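Local coordinates for putative NADH-flavin reductase (Streptococcus pneumoniae TIGR4, PDB 4R01), which is a putative NADH-flavin reductase that probably binds a nicotinamide dinucleotide through its Rossmann fold, at residues Phe120-Glu123 against Phe124-Leu127. Residues are numbered along the deposited sequence; the frame is centred on the assembly and turned at random.
Sequences FPEE and FKPL
Phe120 and Phe124 meet on the tightly packed side of this turn. Their side chains cross at about a right angle, and CE1 of Phe120 lies 3.5 Å from CB of Phe124. Phe120 chi1 of -164° sets CG opposite the backbone N, and the end of the buried ring comes near Phe124 CB. Its rim also meets Lys125 CG, near the ring plane. Pro121 CG touches Phe124 CD2 at 3.4 Å, obliquely to the ring. Tyr69 of the second subunit packs on Phe124.

The backbone from Pro121 to Lys125 makes the turn that leads from the loop after strand 94-98 into helix 125-138 of the Rossmann-type domain. Phe124 N donates a hydrogen bond to Pro121 O at 3.1 Å, and Lys125 N one to Glu122 O at 3.1 Å. Both donors stand above the carbonyl planes. Pro126 follows, with its CD against Glu122 O.

The other side is polar and solvent-facing: Glu122 and Glu123 are exposed. Lys125 is extended beyond CG and runs back past Phe120 to Glu122, whose bend at chi2 (-60°) brings the carboxylate round to it. Lys125 NZ forms a salt bridge with Glu122 OE2 at 2.6 Å, from above the carboxylate plane. A water accepts from Leu127 N and donates to Glu123 O, bridging residues four apart.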
ATOM      1  N   PHE A 120       0.668 -10.695  -3.669  1.00 40.65           N
ATOM      2  CA  PHE A 120       1.885 -11.366  -3.219  1.00 37.07           C
ATOM      3  C   PHE A 120       2.672 -11.882  -4.421  1.00 36.47           C
ATOM      4  O   PHE A 120       2.170 -12.706  -5.186  1.00 40.34           O
ATOM      5  CB  PHE A 120       1.564 -12.514  -2.261  1.00 33.64           C
ATOM      6  CG  PHE A 120       2.754 -12.989  -1.478  1.00 32.54           C
ATOM      7  CD1 PHE A 120       3.559 -14.008  -1.960  1.00 29.40           C
ATOM      8  CD2 PHE A 120       3.077 -12.407  -0.262  1.00 33.40           C
ATOM      9  CE1 PHE A 120       4.659 -14.445  -1.241  1.00 27.48           C
ATOM     10  CE2 PHE A 120       4.177 -12.839   0.463  1.00 31.18           C
ATOM     11  CZ  PHE A 120       4.969 -13.859  -0.028  1.00 26.90           C
ATOM     12  N   PRO A 121       3.910 -11.392  -4.588  1.00 32.59           N
ATOM     13  CA  PRO A 121       4.744 -11.646  -5.771  1.00 33.74           C
ATOM     14  C   PRO A 121       4.989 -13.126  -6.034  1.00 32.16           C
ATOM     15  O   PRO A 121       5.331 -13.868  -5.112  1.00 31.15           O
ATOM     16  CB  PRO A 121       6.056 -10.926  -5.439  1.00 27.95           C
ATOM     17  CG  PRO A 121       6.055 -10.778  -3.962  1.00 32.51           C
ATOM     18  CD  PRO A 121       4.623 -10.594  -3.578  1.00 32.27           C
ATOM     19  N   GLU A 122       4.811 -13.533  -7.288  1.00 35.80           N
ATOM     20  CA  GLU A 122       4.948 -14.927  -7.699  1.00 46.19           C
ATOM     21  C   GLU A 122       6.281 -15.545  -7.295  1.00 49.37           C
ATOM     22  O   GLU A 122       6.325 -16.677  -6.815  1.00 52.09           O
ATOM     23  CB  GLU A 122       4.773 -15.047  -9.215  1.00 55.60           C
ATOM     24  CG  GLU A 122       3.361 -15.387  -9.662  1.00 64.54           C
ATOM     25  CD  GLU A 122       2.874 -16.711  -9.101  1.00 69.50           C
ATOM     26  OE1 GLU A 122       3.699 -17.638  -8.952  1.00 71.33           O
ATOM     27  OE2 GLU A 122       1.662 -16.828  -8.815  1.00 70.45           O
ATOM     28  N   GLU A 123       7.363 -14.797  -7.483  1.00 50.21           N
ATOM     29  CA  GLU A 123       8.706 -15.315  -7.241  1.00 52.78           C
ATOM     30  C   GLU A 123       8.975 -15.615  -5.766  1.00 47.31           C
ATOM     31  O   GLU A 123       9.929 -16.317  -5.436  1.00 45.66           O
ATOM     32  CB  GLU A 123       9.756 -14.333  -7.767  1.00 61.49           C
ATOM     33  CG  GLU A 123       9.633 -14.012  -9.251  1.00 71.45           C
ATOM     34  CD  GLU A 123       8.697 -12.849  -9.527  1.00 77.63           C
ATOM     35  OE1 GLU A 123       8.067 -12.347  -8.570  1.00 75.78           O
ATOM     36  OE2 GLU A 123       8.594 -12.432 -10.700  1.00 82.41           O
ATOM     37  N   PHE A 124       8.136 -15.087  -4.882  1.00 41.84           N
ATOM     38  CA  PHE A 124       8.309 -15.318  -3.453  1.00 37.42           C
ATOM     39  C   PHE A 124       7.509 -16.528  -2.992  1.00 34.28           C
ATOM     40  O   PHE A 124       7.812 -17.134  -1.964  1.00 32.91           O
ATOM     41  CB  PHE A 124       7.892 -14.085  -2.645  1.00 34.62           C
ATOM     42  CG  PHE A 124       8.870 -12.945  -2.720  1.00 34.82           C
ATOM     43  CD1 PHE A 124       9.991 -13.018  -3.534  1.00 36.49           C
ATOM     44  CD2 PHE A 124       8.672 -11.801  -1.963  1.00 33.80           C
ATOM     45  CE1 PHE A 124      10.889 -11.971  -3.601  1.00 36.59           C
ATOM     46  CE2 PHE A 124       9.566 -10.747  -2.025  1.00 34.70           C
ATOM     47  CZ  PHE A 124      10.678 -10.834  -2.845  1.00 37.66           C
ATOM     48  N   LYS A 125       6.487 -16.872  -3.767  1.00 33.72           N
ATOM     49  CA  LYS A 125       5.555 -17.935  -3.400  1.00 33.60           C
ATOM     50  C   LYS A 125       6.184 -19.310  -3.116  1.00 35.55           C
ATOM     51  O   LYS A 125       5.767 -19.973  -2.169  1.00 38.78           O
ATOM     52  CB  LYS A 125       4.491 -18.080  -4.488  1.00 37.08           C
ATOM     53  CG  LYS A 125       3.567 -16.883  -4.587  1.00 40.72           C
ATOM     54  CD  LYS A 125       2.447 -17.129  -5.576  1.00 43.01           C
ATOM     55  CE  LYS A 125       1.434 -15.996  -5.543  1.00 42.48           C
ATOM     56  NZ  LYS A 125       0.392 -16.159  -6.592  1.00 43.94           N
ATOM     57  N   PRO A 126       7.171 -19.752  -3.922  1.00 35.12           N
ATOM     58  CA  PRO A 126       7.730 -21.076  -3.619  1.00 35.28           C
ATOM     59  C   PRO A 126       8.356 -21.185  -2.227  1.00 35.36           C
ATOM     60  O   PRO A 126       8.073 -22.147  -1.514  1.00 38.71           O
ATOM     61  CB  PRO A 126       8.792 -21.260  -4.706  1.00 33.71           C
ATOM     62  CG  PRO A 126       8.294 -20.450  -5.841  1.00 35.97           C
ATOM     63  CD  PRO A 126       7.691 -19.233  -5.202  1.00 34.83           C
ATOM     64  N   LEU A 127       9.183 -20.218  -1.842  1.00 34.38           N
ATOM     65  CA  LEU A 127       9.781 -20.235  -0.510  1.00 34.31           C
ATOM     66  C   LEU A 127       8.724 -20.012   0.566  1.00 33.42           C
ATOM     67  O   LEU A 127       8.701 -20.710   1.579  1.00 35.71           O
ATOM     68  CB  LEU A 127      10.878 -19.177  -0.391  1.00 35.54           C
ATOM     69  CG  LEU A 127      11.492 -19.027   1.004  1.00 40.13           C
ATOM     70  CD1 LEU A 127      12.092 -20.349   1.475  1.00 38.37           C
ATOM     71  CD2 LEU A 127      12.538 -17.919   1.029  1.00 42.22           C
TER
HETATM   72  O   HOH W   1      10.369 -18.116  -3.581  1.00 41.57           O